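Local coordinates for azurocidin (Homo sapiens, PDB 1A7S), which kills many Gram-negative bacteria, attracts monocytes and fibroblasts, and binds heparin, as a neutrophil-granule member of the chymotrypsin-like serine protease homologues, at residues Arg142-Pro150 against Asn158-Arg166. Residues are numbered along the deposited sequence; the frame is centred on the assembly and turned at random.
With NAG (2-acetamido-2-deoxy-beta-D-glucopyranose), chain B.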
# COMPACT_ATOMS: atom_id res chain seq x y z
N ARG A 142 10.41 -6.51 2.50
CA ARG A 142 10.22 -7.97 2.34
C ARG A 142 9.00 -8.16 1.45
O ARG A 142 8.15 -7.29 1.38
CB ARG A 142 10.12 -8.66 3.68
CG ARG A 142 11.31 -8.44 4.58
CD ARG A 142 11.22 -9.24 5.85
NE ARG A 142 11.46 -10.67 5.60
CZ ARG A 142 12.64 -11.25 5.47
NH1 ARG A 142 13.80 -10.64 5.54
NH2 ARG A 142 12.64 -12.59 5.19
N PHE A 143 8.88 -9.34 0.83
CA PHE A 143 7.78 -9.64 -0.06
C PHE A 143 7.36 -11.07 0.04
O PHE A 143 8.15 -11.98 0.36
CB PHE A 143 8.09 -9.21 -1.49
CG PHE A 143 9.10 -10.10 -2.17
CD1 PHE A 143 10.45 -10.01 -1.89
CD2 PHE A 143 8.69 -11.05 -3.09
CE1 PHE A 143 11.38 -10.90 -2.42
CE2 PHE A 143 9.65 -11.88 -3.67
CZ PHE A 143 10.98 -11.80 -3.30
N VAL A 144 6.11 -11.30 -0.27
CA VAL A 144 5.54 -12.65 -0.23
C VAL A 144 4.58 -12.84 -1.42
O VAL A 144 3.92 -11.89 -1.84
CB VAL A 144 4.81 -12.88 1.10
CG1 VAL A 144 3.71 -11.88 1.41
CG2 VAL A 144 4.47 -14.29 1.39
N ASN A 145 4.56 -14.06 -1.94
CA ASN A 145 3.60 -14.48 -2.94
C ASN A 145 2.28 -14.79 -2.24
O ASN A 145 2.32 -15.53 -1.23
CB ASN A 145 4.07 -15.75 -3.61
CG ASN A 145 5.23 -15.53 -4.58
OD1 ASN A 145 5.44 -14.44 -5.12
ND2 ASN A 145 5.98 -16.62 -4.79
N VAL A 146 1.19 -14.29 -2.73
CA VAL A 146 -0.12 -14.53 -2.16
C VAL A 146 -1.08 -14.92 -3.28
O VAL A 146 -0.81 -14.59 -4.46
CB VAL A 146 -0.66 -13.39 -1.29
CG1 VAL A 146 0.35 -12.97 -0.20
CG2 VAL A 146 -1.01 -12.17 -2.14
N THR A 147 -2.19 -15.53 -2.91
CA THR A 147 -3.19 -15.97 -3.90
C THR A 147 -4.54 -15.44 -3.52
O THR A 147 -4.95 -15.51 -2.36
CB THR A 147 -3.20 -17.54 -3.95
OG1 THR A 147 -1.88 -17.95 -4.32
CG2 THR A 147 -4.17 -18.01 -5.00
N VAL A 148 -5.28 -14.93 -4.48
CA VAL A 148 -6.65 -14.39 -4.21
C VAL A 148 -7.56 -15.52 -3.80
O VAL A 148 -7.61 -16.55 -4.43
CB VAL A 148 -7.16 -13.68 -5.47
CG1 VAL A 148 -8.63 -13.25 -5.29
CG2 VAL A 148 -6.27 -12.48 -5.78
N THR A 149 -8.30 -15.29 -2.70
CA THR A 149 -9.23 -16.25 -2.15
C THR A 149 -10.54 -16.31 -2.93
O THR A 149 -10.88 -15.41 -3.66
CB THR A 149 -9.62 -15.93 -0.69
OG1 THR A 149 -10.47 -14.77 -0.69
CG2 THR A 149 -8.45 -15.67 0.21
N PRO A 150 -11.29 -17.37 -2.67
CA PRO A 150 -12.69 -17.43 -3.12
C PRO A 150 -13.49 -16.29 -2.50
O PRO A 150 -13.15 -15.79 -1.44
CB PRO A 150 -13.20 -18.75 -2.65
CG PRO A 150 -11.98 -19.60 -2.45
CD PRO A 150 -10.93 -18.64 -1.97
N ASN A 158 -13.54 -5.65 -0.75
CA ASN A 158 -12.18 -6.08 -0.62
C ASN A 158 -11.77 -7.09 -1.66
O ASN A 158 -12.62 -7.75 -2.27
CB ASN A 158 -11.94 -6.70 0.77
CG ASN A 158 -12.08 -5.63 1.87
OD1 ASN A 158 -11.08 -4.85 2.15
ND2 ASN A 158 -13.15 -5.55 2.49
N VAL A 159 -10.47 -7.24 -1.83
CA VAL A 159 -9.84 -8.37 -2.48
C VAL A 159 -9.03 -9.07 -1.34
O VAL A 159 -8.35 -8.39 -0.58
CB VAL A 159 -8.82 -7.94 -3.57
CG1 VAL A 159 -8.09 -9.18 -4.11
CG2 VAL A 159 -9.51 -7.23 -4.68
N CYS A 160 -9.28 -10.35 -1.16
CA CYS A 160 -8.67 -11.11 -0.07
C CYS A 160 -7.67 -12.11 -0.62
O CYS A 160 -7.84 -12.64 -1.70
CB CYS A 160 -9.71 -11.84 0.74
SG CYS A 160 -10.87 -10.78 1.56
N THR A 161 -6.61 -12.33 0.21
CA THR A 161 -5.56 -13.23 -0.20
C THR A 161 -5.15 -14.14 0.91
O THR A 161 -5.40 -13.90 2.10
CB THR A 161 -4.31 -12.47 -0.69
OG1 THR A 161 -3.73 -11.74 0.40
CG2 THR A 161 -4.63 -11.49 -1.77
N GLY A 162 -4.52 -15.24 0.51
CA GLY A 162 -3.96 -16.18 1.45
C GLY A 162 -2.68 -16.77 0.88
O GLY A 162 -2.31 -16.55 -0.29
N VAL A 163 -2.03 -17.57 1.68
CA VAL A 163 -0.82 -18.28 1.33
C VAL A 163 -0.99 -19.78 1.68
O VAL A 163 -1.91 -20.17 2.39
CB VAL A 163 0.42 -17.74 2.08
CG1 VAL A 163 0.62 -16.27 1.71
CG2 VAL A 163 0.22 -17.86 3.60
N LEU A 164 -0.13 -20.56 1.10
CA LEU A 164 -0.17 -22.03 1.34
C LEU A 164 0.61 -22.37 2.60
O LEU A 164 0.40 -23.49 3.11
CB LEU A 164 0.50 -22.73 0.15
CG LEU A 164 -0.25 -22.71 -1.15
CD1 LEU A 164 0.50 -23.45 -2.23
CD2 LEU A 164 -1.69 -23.26 -0.98
N THR A 165 1.46 -21.48 3.10
CA THR A 165 2.22 -21.74 4.32
C THR A 165 1.36 -21.36 5.52
O THR A 165 0.30 -20.79 5.38
CB THR A 165 3.53 -20.98 4.34
OG1 THR A 165 3.14 -19.56 4.14
CG2 THR A 165 4.46 -21.28 3.21
N ARG A 166 1.81 -21.72 6.74
CA ARG A 166 1.02 -21.47 7.91
C ARG A 166 0.82 -20.01 8.23
O ARG A 166 -0.27 -19.61 8.65
CB ARG A 166 1.53 -22.20 9.15
CG ARG A 166 0.38 -22.78 9.99
CD ARG A 166 0.28 -22.13 11.34
NE ARG A 166 1.34 -22.46 12.31
CZ ARG A 166 2.02 -21.47 12.93
NH1 ARG A 166 3.18 -21.05 12.42
NH2 ARG A 166 1.48 -20.87 13.95
C1 NAG B . 6.98 -16.69 -5.83
C2 NAG B . 8.25 -17.22 -5.09
C3 NAG B . 9.31 -17.53 -6.13
C4 NAG B . 8.68 -18.66 -7.06
C5 NAG B . 7.52 -17.93 -7.77
C6 NAG B . 6.66 -18.86 -8.58
C7 NAG B . 8.63 -16.11 -2.89
C8 NAG B . 9.06 -14.89 -2.15
N2 NAG B . 8.79 -16.11 -4.24
O3 NAG B . 10.41 -18.12 -5.51
O4 NAG B . 9.75 -18.90 -8.03
O5 NAG B . 6.52 -17.70 -6.75
O6 NAG B . 6.64 -20.14 -8.01
O7 NAG B . 8.12 -17.04 -2.36
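Val-146 meets Thr-161 and Val-163 with different branches. Val-146 CG2 lies 3.6 Å from Thr-161 CB, with the two side chains crossing at a slant. With Val-146 CG1 opposite the carbonyl carbon and beside the backbone N (chi1 -52°), CG1 is the branch that meets Val-163 CG1, at 3.8 Å. That Val-163 methyl also lies 3.5 Å from Asn-145 O. Leu-179 of strand 178-181 touches Val-146, Val-159 and Thr-161. Further along, Val-148 CG2 reaches Val-159 CG1 at 4.1 Å.

The backbones pair as an antiparallel hairpin. Thr-147 and Gly-162 form the hydrogen-bonded pair. Thr-147 N donates to Gly-162 O at 2.8 Å, and Gly-162 N returns a bond to Thr-147 O. Thr-149 N donates to Cys-160 O at 2.9 Å. The Thr-149 side chain sets out toward the other strand. Its CG2 packs over the Thr-161 carbonyl carbon, while Thr-149 OG1 lies 3.3 Å from Cys-160 CB and donates to Pro-150 O. Cys-160 is also joined to Cys-154 by a disulfide.

Asn-145 leads its side-chain end away from the hairpin partner. Its ND2 carries the N-linked NAG, whose acetyl methyl C8 lies 3.4 Å from Phe-143 CE2. Arg-5 NH1 is hydrogen-bonded to the sugar.

This hairpin belongs to the C-terminal barrel of the chymotrypsin fold. Three main-chain hydrogen bonds hold the strands together, while the disulfide fastens the connecting loop to the second strand. Val-146, Val-163, Val-148 and Val-159 add apolar contacts beside the paired polar atoms, and the glycan is carried beyond them.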